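Side-chain contacts in UDP-N-acetylglucosamine 2-epimerase (Methanocaldococcus jannaschii, PDB 4NES), which probably interconverts UDP-N-acetylglucosamine and UDP-N-acetylmannosamine by epimerising the sugar at C-2, working as a homodimer with a GT-B fold: residues Asn152-Arg156 with Glu157-Glu161; Gly119-Ser122 with Phe123-Met127; Ser17-Ile20 with Arg21-Lys25. One frame throughout, in Å; residues are numbered along the deposited sequence.

Interaction 1 of 3, residues Asn152-Arg156 with Glu157-Glu161; sequences NNLLR and EGIEE
Leu154 O takes two backbone N-H groups, from Glu157 and Ile159, which reach it from opposite faces of its carbonyl plane. The bond from Ile159 N is the straighter, 158° at the hydrogen and 3.2 Å to Leu154 O. Together with Gly158 N, which lies 2.9 Å from Leu155 O, it makes the Schellman motif that ends helix 148-156, and Gly158, at positive phi, is its C-prime residue. Beyond the reversal Ile159 folds back on the last turn: its CD1 meets Leu154 CD2 at 3.5 Å, the two branched chains crossing at a slant. Both reach Leu143 of strand 142-145, so this apolar pair packs the helix end on the sheet. On the other flank CD2 of Leu155 lies against CB of Glu161 at 3.9 Å, and a water joins Leu155 O to Ile159 O.

The carboxylate of Glu157 is buried and well supplied with partners. CG is anti to the carbonyl carbon (chi1 -64°) and the chain beyond it is extended, which takes the acid past Asn153 O; CG passes that oxygen at 3.5 Å. OE2 forms salt bridges with Arg121 and Arg125, while OE1 pairs with His138, an environment that would probably keep the acid ionised. The guanidinium of Arg156 stands nearly perpendicular to this carboxylate, the planes 82° apart, with NH1 still 4.3 Å from OE2 of Glu157. A second water bridges the gap: it donates to Asn153 O and, at 2.7 Å, to Glu157 OE2, and accepts a weak bond from Arg156 NH1 at the guanidinium edge.

Interaction 2 of 3, residues Gly119-Ser122 with Phe123-Met127; sequences GLRS and FDRNM
The side chain of Arg121 runs almost perpendicular to that of Phe123, and the aliphatic root of the arginine does the touching. CB of Arg121 sits over one face of the Phe123 ring, 3.6 Å from its centroid and 19° off the ring normal, displaced toward the rim at CZ; this is a CH-pi contact. CG of Arg121 is already past the rim, 3.9 Å from Phe123 CE1. The arginine then bends at chi2, which carries its guanidinium away from the phenyl group, the two planes standing 73° apart. There NH1 donates 2.8 Å to the carbonyl oxygen of Leu120, which lies close to the guanidinium plane although the nitrogen is above the carbonyl plane. Asp137 also holds NH1. The 4.4 Å approach of Arg121 NE to Arg125 NH2 brings two cations round one shared anion, Glu157, whose charge probably offsets theirs.

Ser122 turns its side chain to different use. With OG tucked in close to its own backbone, the hydroxyl oxygen accepts the N-H of Asp124 over 3.1 Å, at 157°. It also lies 3.9 Å from the selenium of Met127, a selenomethionine in this crystal. Glu130 receives the backbone N-H groups of both Ser122 and Phe123, fastening the loop to helix 128-138.

Asp124 to Met127 form a type I beta turn, closed by Met127 N to Asp124 O at 2.7 Å. Met127 is the N-cap residue of helix 128-138, and its side chain lies about 7 Å from bound UDP-N-acetylglucosamine. Residues 119-127 thus belong to a strand-to-helix loop of a Rossmann-like domain, near the substrate site of a GT-B enzyme.

Interaction 3 of 3, residues Ser17-Ile20 with Arg21-Lys25; sequences SPII and RALEK
Arg21 starts its course against the preceding helical turn, where CB lies 3.6 Å from the carbonyl oxygens of both Ser17 and Pro18. CG comes closer still, 3.3 Å from Ser17 O, the oxygen that also receives the N-H of Arg21. Bends at chi2 (-73°) and chi3 (86°) then fold the chain round so that the NE/NH2 edge of the guanidinium is turned to Glu24, one turn further on. The grip is side-on: NE donates to OE1 of Glu24 at 3.0 Å, exactly in the guanidinium plane but from above the carboxylate, while NH2 reaches Glu24 OE2 at 2.8 Å on its syn side. The outer nitrogens have work elsewhere as well, since NH1 donates to Leu51 O and NH2 to Asn52 O, tying the helix to the loop after helix 45-50. Replacing the arginine with an alanine removes all of these donors and is likely to leave the Glu24 carboxylate without its charged mate and the carbonyls of Leu51 and Asn52 short of a donor.

The pairing lies near the C-terminal end of helix 10-23, the crossover helix of the beta-alpha-beta unit between strands 3-7 and 30-34. Four successive i to i+4 bonds run from Ser17 O to Glu24 N, among them Leu23 N to Ile19 O at 2.8 Å.

Ile19 and Leu23 extend alongside one another in the same direction, CG2 of Ile19 touching CD1 of Leu23 at 3.9 Å. Ile19 packs on Ile357 of helix 353-363, whereas Leu23 meets Trp30 of strand 30-34. Ile20 also faces that strand, through Trp30 and Ile32, and its CG2 rests 3.7 Å from OE2 of Glu24, beside the carboxylate that Arg21 holds.

In the fold
Along the chain interaction 3 comes first, then interaction 2, then interaction 1, and all three belong to the domain built on the seven-stranded parallel sheet. Residues 17-25 lie on helix 10-23, between strands 3-7 and 30-34; interaction 2 follows strand 112-116, and interaction 1 lies on and after helix 148-156, beyond strand 142-145. Interactions 1 and 2, centres 15 Å apart, are joined by a salt bridge and by Leu154 packing on Gly119. They form one connected region that reaches the second subunit, with Met127 at its substrate-side end. Interaction 3, its centre 28 and 29 Å from those of interactions 1 and 2, stays within its own subunit.

Interaction 1 of 3, residues Asn152-Arg156 with Glu157-Glu161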
ATOM      1  N   ASN A 152      -5.496  10.867  16.223  1.00  9.24           N
ATOM      2  CA  ASN A 152      -4.562  10.195  17.116  1.00 11.79           C
ATOM      3  C   ASN A 152      -4.080   8.857  16.556  1.00 11.51           C
ATOM      4  O   ASN A 152      -2.910   8.495  16.729  1.00 10.56           O
ATOM      5  CB  ASN A 152      -5.157  10.057  18.518  1.00 15.61           C
ATOM      6  CG  ASN A 152      -5.201  11.378  19.253  1.00 16.40           C
ATOM      7  OD1 ASN A 152      -4.405  12.273  18.979  1.00 23.28           O
ATOM      8  ND2 ASN A 152      -6.125  11.507  20.191  1.00 24.27           N
ATOM      9  N   ASN A 153      -4.964   8.131  15.878  1.00  9.99           N
ATOM     10  CA  ASN A 153      -4.560   6.916  15.165  1.00  9.86           C
ATOM     11  C   ASN A 153      -3.449   7.197  14.162  1.00  9.10           C
ATOM     12  O   ASN A 153      -2.461   6.448  14.073  1.00 10.77           O
ATOM     13  CB  ASN A 153      -5.749   6.295  14.434  1.00  9.62           C
ATOM     14  CG  ASN A 153      -6.728   5.638  15.369  1.00 10.31           C
ATOM     15  OD1 ASN A 153      -6.411   5.343  16.530  1.00 13.76           O
ATOM     16  ND2 ASN A 153      -7.922   5.374  14.866  1.00 10.87           N
ATOM     17  N   LEU A 154      -3.605   8.274  13.401  1.00  8.81           N
ATOM     18  CA  LEU A 154      -2.613   8.652  12.412  1.00  9.12           C
ATOM     19  C   LEU A 154      -1.290   9.061  13.058  1.00 10.21           C
ATOM     20  O   LEU A 154      -0.219   8.650  12.602  1.00  9.96           O
ATOM     21  CB  LEU A 154      -3.153   9.787  11.544  1.00  8.92           C
ATOM     22  CG  LEU A 154      -4.369   9.366  10.720  1.00  8.55           C
ATOM     23  CD1 LEU A 154      -5.131  10.560  10.192  1.00 10.69           C
ATOM     24  CD2 LEU A 154      -3.933   8.475   9.563  1.00 10.21           C
ATOM     25  N   LEU A 155      -1.352   9.848  14.126  1.00 10.52           N
ATOM     26  CA  LEU A 155      -0.140  10.276  14.832  1.00 10.53           C
ATOM     27  C   LEU A 155       0.634   9.077  15.389  1.00 11.81           C
ATOM     28  O   LEU A 155       1.867   9.045  15.337  1.00 13.42           O
ATOM     29  CB  LEU A 155      -0.471  11.266  15.952  1.00 13.25           C
ATOM     30  CG  LEU A 155      -0.985  12.632  15.501  1.00 11.12           C
ATOM     31  CD1 LEU A 155      -1.448  13.440  16.701  1.00 15.25           C
ATOM     32  CD2 LEU A 155       0.080  13.387  14.707  1.00 13.40           C
ATOM     33  N   ARG A 156      -0.095   8.080  15.882  1.00 12.55           N
ATOM     34  CA  ARG A 156       0.507   6.873  16.446  1.00 11.34           C
ATOM     35  C   ARG A 156       1.221   6.039  15.380  1.00 12.22           C
ATOM     36  O   ARG A 156       2.100   5.226  15.696  1.00 13.29           O
ATOM     37  CB  ARG A 156      -0.571   6.032  17.138  1.00 14.84           C
ATOM     38  CG  ARG A 156      -0.032   4.985  18.088  1.00 29.80           C
ATOM     39  CD  ARG A 156      -1.027   3.853  18.288  1.00 36.23           C
ATOM     40  NE  ARG A 156      -0.373   2.552  18.172  1.00 42.98           N
ATOM     41  CZ  ARG A 156      -0.497   1.740  17.127  1.00 40.28           C
ATOM     42  NH1 ARG A 156      -1.272   2.073  16.103  1.00 34.40           N
ATOM     43  NH2 ARG A 156       0.141   0.578  17.115  1.00 41.34           N
ATOM     44  N   GLU A 157       0.853   6.234  14.118  1.00 10.67           N
ATOM     45  CA  GLU A 157       1.529   5.572  13.004  1.00 11.72           C
ATOM     46  C   GLU A 157       2.578   6.478  12.360  1.00 10.94           C
ATOM     47  O   GLU A 157       3.052   6.206  11.253  1.00 11.67           O
ATOM     48  CB  GLU A 157       0.515   5.067  11.971  1.00 11.82           C
ATOM     49  CG  GLU A 157      -0.407   3.999  12.534  1.00 13.19           C
ATOM     50  CD  GLU A 157      -1.509   3.579  11.580  1.00 15.64           C
ATOM     51  OE1 GLU A 157      -1.454   3.928  10.380  1.00 13.62           O
ATOM     52  OE2 GLU A 157      -2.437   2.878  12.044  1.00 15.55           O
ATOM     53  N   GLY A 158       2.929   7.553  13.063  1.00 13.25           N
ATOM     54  CA  GLY A 158       4.060   8.382  12.684  1.00 15.22           C
ATOM     55  C   GLY A 158       3.802   9.379  11.576  1.00 17.85           C
ATOM     56  O   GLY A 158       4.735   9.984  11.063  1.00 17.41           O
ATOM     57  N   ILE A 159       2.543   9.565  11.203  1.00 12.78           N
ATOM     58  CA  ILE A 159       2.209  10.514  10.149  1.00 14.60           C
ATOM     59  C   ILE A 159       2.355  11.932  10.685  1.00 13.64           C
ATOM     60  O   ILE A 159       1.997  12.217  11.826  1.00 14.30           O
ATOM     61  CB  ILE A 159       0.794  10.241   9.604  1.00 15.32           C
ATOM     62  CG1 ILE A 159       0.820   8.960   8.765  1.00 16.79           C
ATOM     63  CG2 ILE A 159       0.268  11.408   8.760  1.00 14.03           C
ATOM     64  CD1 ILE A 159      -0.526   8.326   8.583  1.00 19.54           C
ATOM     65  N   GLU A 160       2.918  12.813   9.865  1.00 14.35           N
ATOM     66  CA  GLU A 160       3.201  14.180  10.280  1.00 13.37           C
ATOM     67  C   GLU A 160       1.924  14.975  10.552  1.00 12.86           C
ATOM     68  O   GLU A 160       0.966  14.945   9.759  1.00 12.51           O
ATOM     69  CB  GLU A 160       4.058  14.882   9.226  1.00 21.73           C
ATOM     70  CG  GLU A 160       3.959  14.282   7.826  1.00 37.47           C
ATOM     71  CD  GLU A 160       4.750  12.980   7.633  1.00 38.78           C
ATOM     72  OE1 GLU A 160       5.995  13.001   7.728  1.00 50.14           O
ATOM     73  OE2 GLU A 160       4.121  11.932   7.374  1.00 19.60           O
ATOM     74  N   GLU A 161       1.909  15.684  11.675  1.00 14.54           N
ATOM     75  CA  GLU A 161       0.710  16.382  12.099  1.00 14.58           C
ATOM     76  C   GLU A 161       0.237  17.415  11.082  1.00 12.94           C
ATOM     77  O   GLU A 161      -0.968  17.656  10.957  1.00 13.58           O
ATOM     78  CB  GLU A 161       0.899  17.032  13.473  1.00 21.90           C
ATOM     79  CG  GLU A 161      -0.403  17.580  14.054  1.00 24.41           C
ATOM     80  CD  GLU A 161      -0.309  17.923  15.524  1.00 35.02           C
ATOM     81  OE1 GLU A 161       0.762  17.691  16.122  1.00 39.70           O
ATOM     82  OE2 GLU A 161      -1.309  18.424  16.081  1.00 38.17           O
TER
HETATM   83  O   HOH W   1      -3.205   3.703  14.536  1.00 16.64           O
HETATM   84  O   HOH W   2       3.210  11.256  14.187  1.00 23.75           O

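Interaction 2 of 3, residues Gly119-Ser122 with Phe123-Met127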
ATOM      1  N   GLY A 119      -7.774   7.806   8.787  1.00  6.74           N
ATOM      2  CA  GLY A 119      -7.403   7.521  10.157  1.00  8.61           C
ATOM      3  C   GLY A 119      -8.326   6.593  10.917  1.00  8.62           C
ATOM      4  O   GLY A 119      -8.066   6.281  12.077  1.00  9.46           O
ATOM      5  N   LEU A 120      -9.422   6.164  10.298  1.00  7.79           N
ATOM      6  CA  LEU A 120     -10.306   5.209  10.963  1.00  8.89           C
ATOM      7  C   LEU A 120      -9.569   3.875  11.111  1.00 11.16           C
ATOM      8  O   LEU A 120      -8.873   3.433  10.189  1.00 10.94           O
ATOM      9  CB  LEU A 120     -11.601   5.009  10.182  1.00 11.56           C
ATOM     10  CG  LEU A 120     -12.653   6.121  10.226  1.00 10.99           C
ATOM     11  CD1 LEU A 120     -12.138   7.416   9.665  1.00 23.43           C
ATOM     12  CD2 LEU A 120     -13.894   5.673   9.462  1.00 13.35           C
ATOM     13  N   ARG A 121      -9.693   3.243  12.276  1.00 10.36           N
ATOM     14  CA  ARG A 121      -9.044   1.950  12.504  1.00  9.68           C
ATOM     15  C   ARG A 121      -9.950   0.995  13.268  1.00 10.09           C
ATOM     16  O   ARG A 121     -10.485   1.347  14.321  1.00 12.79           O
ATOM     17  CB  ARG A 121      -7.734   2.123  13.287  1.00 10.77           C
ATOM     18  CG  ARG A 121      -6.663   2.994  12.613  1.00 10.43           C
ATOM     19  CD  ARG A 121      -6.037   2.270  11.421  1.00  8.73           C
ATOM     20  NE  ARG A 121      -4.971   3.058  10.809  1.00 11.75           N
ATOM     21  CZ  ARG A 121      -5.142   3.904   9.799  1.00  9.28           C
ATOM     22  NH1 ARG A 121      -6.345   4.086   9.261  1.00  9.15           N
ATOM     23  NH2 ARG A 121      -4.097   4.572   9.321  1.00 10.16           N
ATOM     24  N   SER A 122     -10.095  -0.214  12.740  1.00 13.38           N
ATOM     25  CA  SER A 122     -10.727  -1.312  13.470  1.00 14.96           C
ATOM     26  C   SER A 122      -9.660  -2.158  14.163  1.00 21.24           C
ATOM     27  O   SER A 122      -9.964  -2.910  15.091  1.00 21.70           O
ATOM     28  CB  SER A 122     -11.503  -2.200  12.507  1.00 16.09           C
ATOM     29  OG  SER A 122     -10.592  -2.905  11.679  1.00 16.06           O
ATOM     30  N   PHE A 123      -8.417  -2.045  13.690  1.00 15.55           N
ATOM     31  CA  PHE A 123      -7.291  -2.869  14.153  1.00 18.00           C
ATOM     32  C   PHE A 123      -7.505  -4.352  13.886  1.00 20.94           C
ATOM     33  O   PHE A 123      -6.922  -5.219  14.542  1.00 29.78           O
ATOM     34  CB  PHE A 123      -6.951  -2.571  15.615  1.00 17.51           C
ATOM     35  CG  PHE A 123      -6.654  -1.125  15.861  1.00 19.95           C
ATOM     36  CD1 PHE A 123      -5.508  -0.545  15.339  1.00 19.87           C
ATOM     37  CD2 PHE A 123      -7.536  -0.337  16.575  1.00 19.51           C
ATOM     38  CE1 PHE A 123      -5.241   0.798  15.547  1.00 17.18           C
ATOM     39  CE2 PHE A 123      -7.278   1.009  16.786  1.00 20.36           C
ATOM     40  CZ  PHE A 123      -6.120   1.572  16.273  1.00 19.18           C
ATOM     41  N   ASP A 124      -8.353  -4.617  12.904  1.00 25.29           N
ATOM     42  CA  ASP A 124      -8.529  -5.933  12.331  1.00 28.97           C
ATOM     43  C   ASP A 124      -7.816  -5.838  10.992  1.00 32.76           C
ATOM     44  O   ASP A 124      -8.447  -5.995   9.945  1.00 26.01           O
ATOM     45  CB  ASP A 124     -10.022  -6.184  12.100  1.00 26.21           C
ATOM     46  CG  ASP A 124     -10.349  -7.640  11.824  1.00 36.08           C
ATOM     47  OD1 ASP A 124      -9.425  -8.442  11.570  1.00 34.51           O
ATOM     48  OD2 ASP A 124     -11.552  -7.976  11.861  1.00 34.25           O
ATOM     49  N   ARG A 125      -6.507  -5.570  11.019  1.00 38.96           N
ATOM     50  CA  ARG A 125      -5.740  -5.323   9.789  1.00 36.07           C
ATOM     51  C   ARG A 125      -5.675  -6.560   8.881  1.00 30.65           C
ATOM     52  O   ARG A 125      -4.918  -6.603   7.910  1.00 30.67           O
ATOM     53  CB  ARG A 125      -4.344  -4.737  10.084  1.00 35.19           C
ATOM     54  CG  ARG A 125      -3.808  -3.817   8.974  1.00 24.60           C
ATOM     55  CD  ARG A 125      -2.464  -3.142   9.313  1.00 28.64           C
ATOM     56  NE  ARG A 125      -2.627  -1.946  10.144  1.00 38.82           N
ATOM     57  CZ  ARG A 125      -1.643  -1.113  10.475  1.00 39.91           C
ATOM     58  NH1 ARG A 125      -0.402  -1.331  10.041  1.00 37.30           N
ATOM     59  NH2 ARG A 125      -1.902  -0.055  11.239  1.00 33.25           N
ATOM     60  N   ASN A 126      -6.502  -7.550   9.201  1.00 23.70           N
ATOM     61  CA  ASN A 126      -6.769  -8.663   8.306  1.00 19.72           C
ATOM     62  C   ASN A 126      -7.965  -8.394   7.353  1.00 34.95           C
ATOM     63  O   ASN A 126      -8.090  -9.071   6.330  1.00 33.81           O
ATOM     64  CB  ASN A 126      -6.968  -9.957   9.117  1.00 32.11           C
ATOM     65  CG  ASN A 126      -5.739 -10.329   9.956  1.00 40.38           C
ATOM     66  OD1 ASN A 126      -4.601 -10.243   9.493  1.00 43.13           O
ATOM     67  ND2 ASN A 126      -5.974 -10.749  11.196  1.00 43.09           N
HETATM   68  N   MSE A 127      -8.826  -7.419   7.700  1.00 28.13           N
HETATM   69  CA  MSE A 127      -9.966  -6.931   6.871  1.00 23.67           C
HETATM   70  C   MSE A 127      -9.453  -6.216   5.605  1.00 12.98           C
HETATM   71  O   MSE A 127      -8.529  -5.435   5.710  1.00 14.46           O
HETATM   72  CB  MSE A 127     -10.811  -5.878   7.646  1.00 30.93           C
HETATM   73  CG  MSE A 127     -11.792  -6.339   8.769  1.00 36.09           C
HETATM   74 SE   MSE A 127     -13.050  -4.923   9.452  1.00 33.71          SE
HETATM   75  CE  MSE A 127     -13.929  -4.550   7.734  1.00 17.81           C
TER

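Interaction 3 of 3, residues Ser17-Ile20 with Arg21-Lys25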
ATOM      1  N   SER A  17     -20.532  13.371  -2.238  1.00  7.99           N
ATOM      2  CA  SER A  17     -21.527  14.356  -2.676  1.00  8.62           C
ATOM      3  C   SER A  17     -21.394  15.754  -2.031  1.00  8.57           C
ATOM      4  O   SER A  17     -21.540  16.761  -2.736  1.00  8.85           O
ATOM      5  CB  SER A  17     -22.970  13.802  -2.623  1.00 10.35           C
ATOM      6  OG  SER A  17     -23.481  13.642  -1.309  1.00 13.27           O
ATOM      7  N   PRO A  18     -21.084  15.837  -0.719  1.00  8.38           N
ATOM      8  CA  PRO A  18     -20.906  17.186  -0.164  1.00  9.93           C
ATOM      9  C   PRO A  18     -19.654  17.888  -0.677  1.00  8.94           C
ATOM     10  O   PRO A  18     -19.625  19.131  -0.720  1.00  9.25           O
ATOM     11  CB  PRO A  18     -20.790  16.937   1.341  1.00 10.79           C
ATOM     12  CG  PRO A  18     -21.496  15.610   1.564  1.00  8.80           C
ATOM     13  CD  PRO A  18     -21.152  14.812   0.344  1.00  7.14           C
ATOM     14  N   ILE A  19     -18.628  17.124  -1.041  1.00  8.42           N
ATOM     15  CA  ILE A  19     -17.428  17.710  -1.637  1.00  8.95           C
ATOM     16  C   ILE A  19     -17.726  18.232  -3.038  1.00  8.36           C
ATOM     17  O   ILE A  19     -17.324  19.353  -3.409  1.00  9.06           O
ATOM     18  CB  ILE A  19     -16.271  16.696  -1.635  1.00  8.49           C
ATOM     19  CG1 ILE A  19     -15.784  16.524  -0.198  1.00 10.61           C
ATOM     20  CG2 ILE A  19     -15.140  17.166  -2.539  1.00  9.09           C
ATOM     21  CD1 ILE A  19     -14.922  15.302   0.015  1.00 13.61           C
ATOM     22  N   ILE A  20     -18.475  17.450  -3.805  1.00 10.09           N
ATOM     23  CA  ILE A  20     -18.945  17.890  -5.111  1.00 10.50           C
ATOM     24  C   ILE A  20     -19.808  19.150  -4.996  1.00 10.16           C
ATOM     25  O   ILE A  20     -19.614  20.098  -5.775  1.00 10.56           O
ATOM     26  CB  ILE A  20     -19.685  16.747  -5.839  1.00 12.54           C
ATOM     27  CG1 ILE A  20     -18.674  15.648  -6.193  1.00 12.42           C
ATOM     28  CG2 ILE A  20     -20.439  17.263  -7.072  1.00 14.07           C
ATOM     29  CD1 ILE A  20     -19.281  14.309  -6.566  1.00 16.02           C
ATOM     30  N   ARG A  21     -20.721  19.200  -4.024  1.00 11.17           N
ATOM     31  CA  ARG A  21     -21.551  20.401  -3.811  1.00  9.86           C
ATOM     32  C   ARG A  21     -20.670  21.630  -3.576  1.00 12.51           C
ATOM     33  O   ARG A  21     -20.913  22.724  -4.124  1.00 12.64           O
ATOM     34  CB  ARG A  21     -22.486  20.210  -2.613  1.00 13.00           C
ATOM     35  CG  ARG A  21     -23.700  19.304  -2.843  1.00 14.62           C
ATOM     36  CD  ARG A  21     -24.763  19.964  -3.721  1.00 18.80           C
ATOM     37  NE  ARG A  21     -24.497  19.757  -5.141  1.00 19.81           N
ATOM     38  CZ  ARG A  21     -24.844  18.662  -5.813  1.00 20.69           C
ATOM     39  NH1 ARG A  21     -25.482  17.671  -5.199  1.00 28.07           N
ATOM     40  NH2 ARG A  21     -24.555  18.554  -7.100  1.00 25.97           N
ATOM     41  N   ALA A  22     -19.621  21.441  -2.784  1.00 10.00           N
ATOM     42  CA  ALA A  22     -18.708  22.536  -2.483  1.00 12.05           C
ATOM     43  C   ALA A  22     -17.876  22.946  -3.698  1.00 10.66           C
ATOM     44  O   ALA A  22     -17.710  24.140  -3.963  1.00 11.96           O
ATOM     45  CB  ALA A  22     -17.815  22.179  -1.317  1.00 10.97           C
ATOM     46  N   LEU A  23     -17.352  21.971  -4.440  1.00 10.95           N
ATOM     47  CA  LEU A  23     -16.587  22.254  -5.652  1.00 12.01           C
ATOM     48  C   LEU A  23     -17.387  23.029  -6.695  1.00 12.74           C
ATOM     49  O   LEU A  23     -16.823  23.853  -7.425  1.00 12.29           O
ATOM     50  CB  LEU A  23     -16.064  20.962  -6.279  1.00 11.09           C
ATOM     51  CG  LEU A  23     -14.923  20.277  -5.541  1.00 10.15           C
ATOM     52  CD1 LEU A  23     -14.720  18.852  -6.052  1.00 11.91           C
ATOM     53  CD2 LEU A  23     -13.643  21.086  -5.696  1.00 11.59           C
ATOM     54  N   GLU A  24     -18.688  22.759  -6.774  1.00 12.29           N
ATOM     55  CA  GLU A  24     -19.560  23.440  -7.731  1.00 16.43           C
ATOM     56  C   GLU A  24     -19.663  24.934  -7.479  1.00 15.81           C
ATOM     57  O   GLU A  24     -20.025  25.692  -8.381  1.00 22.17           O
ATOM     58  CB  GLU A  24     -20.957  22.823  -7.714  1.00 18.79           C
ATOM     59  CG  GLU A  24     -21.042  21.477  -8.389  1.00 21.44           C
ATOM     60  CD  GLU A  24     -22.377  20.813  -8.132  1.00 29.23           C
ATOM     61  OE1 GLU A  24     -23.151  21.356  -7.316  1.00 26.95           O
ATOM     62  OE2 GLU A  24     -22.642  19.755  -8.739  1.00 40.99           O
ATOM     63  N   LYS A  25     -19.349  25.362  -6.264  1.00 12.56           N
ATOM     64  CA  LYS A  25     -19.414  26.785  -5.916  1.00 13.65           C
ATOM     65  C   LYS A  25     -18.076  27.485  -6.123  1.00 18.57           C
ATOM     66  O   LYS A  25     -17.904  28.633  -5.704  1.00 27.41           O
ATOM     67  CB  LYS A  25     -19.816  26.955  -4.459  1.00 18.21           C
ATOM     68  CG  LYS A  25     -21.151  26.320  -4.113  1.00 21.19           C
ATOM     69  CD  LYS A  25     -21.456  26.470  -2.632  1.00 25.23           C
ATOM     70  CE  LYS A  25     -22.830  25.909  -2.298  1.00 30.68           C
ATOM     71  NZ  LYS A  25     -22.967  24.465  -2.666  1.00 30.99           N
TER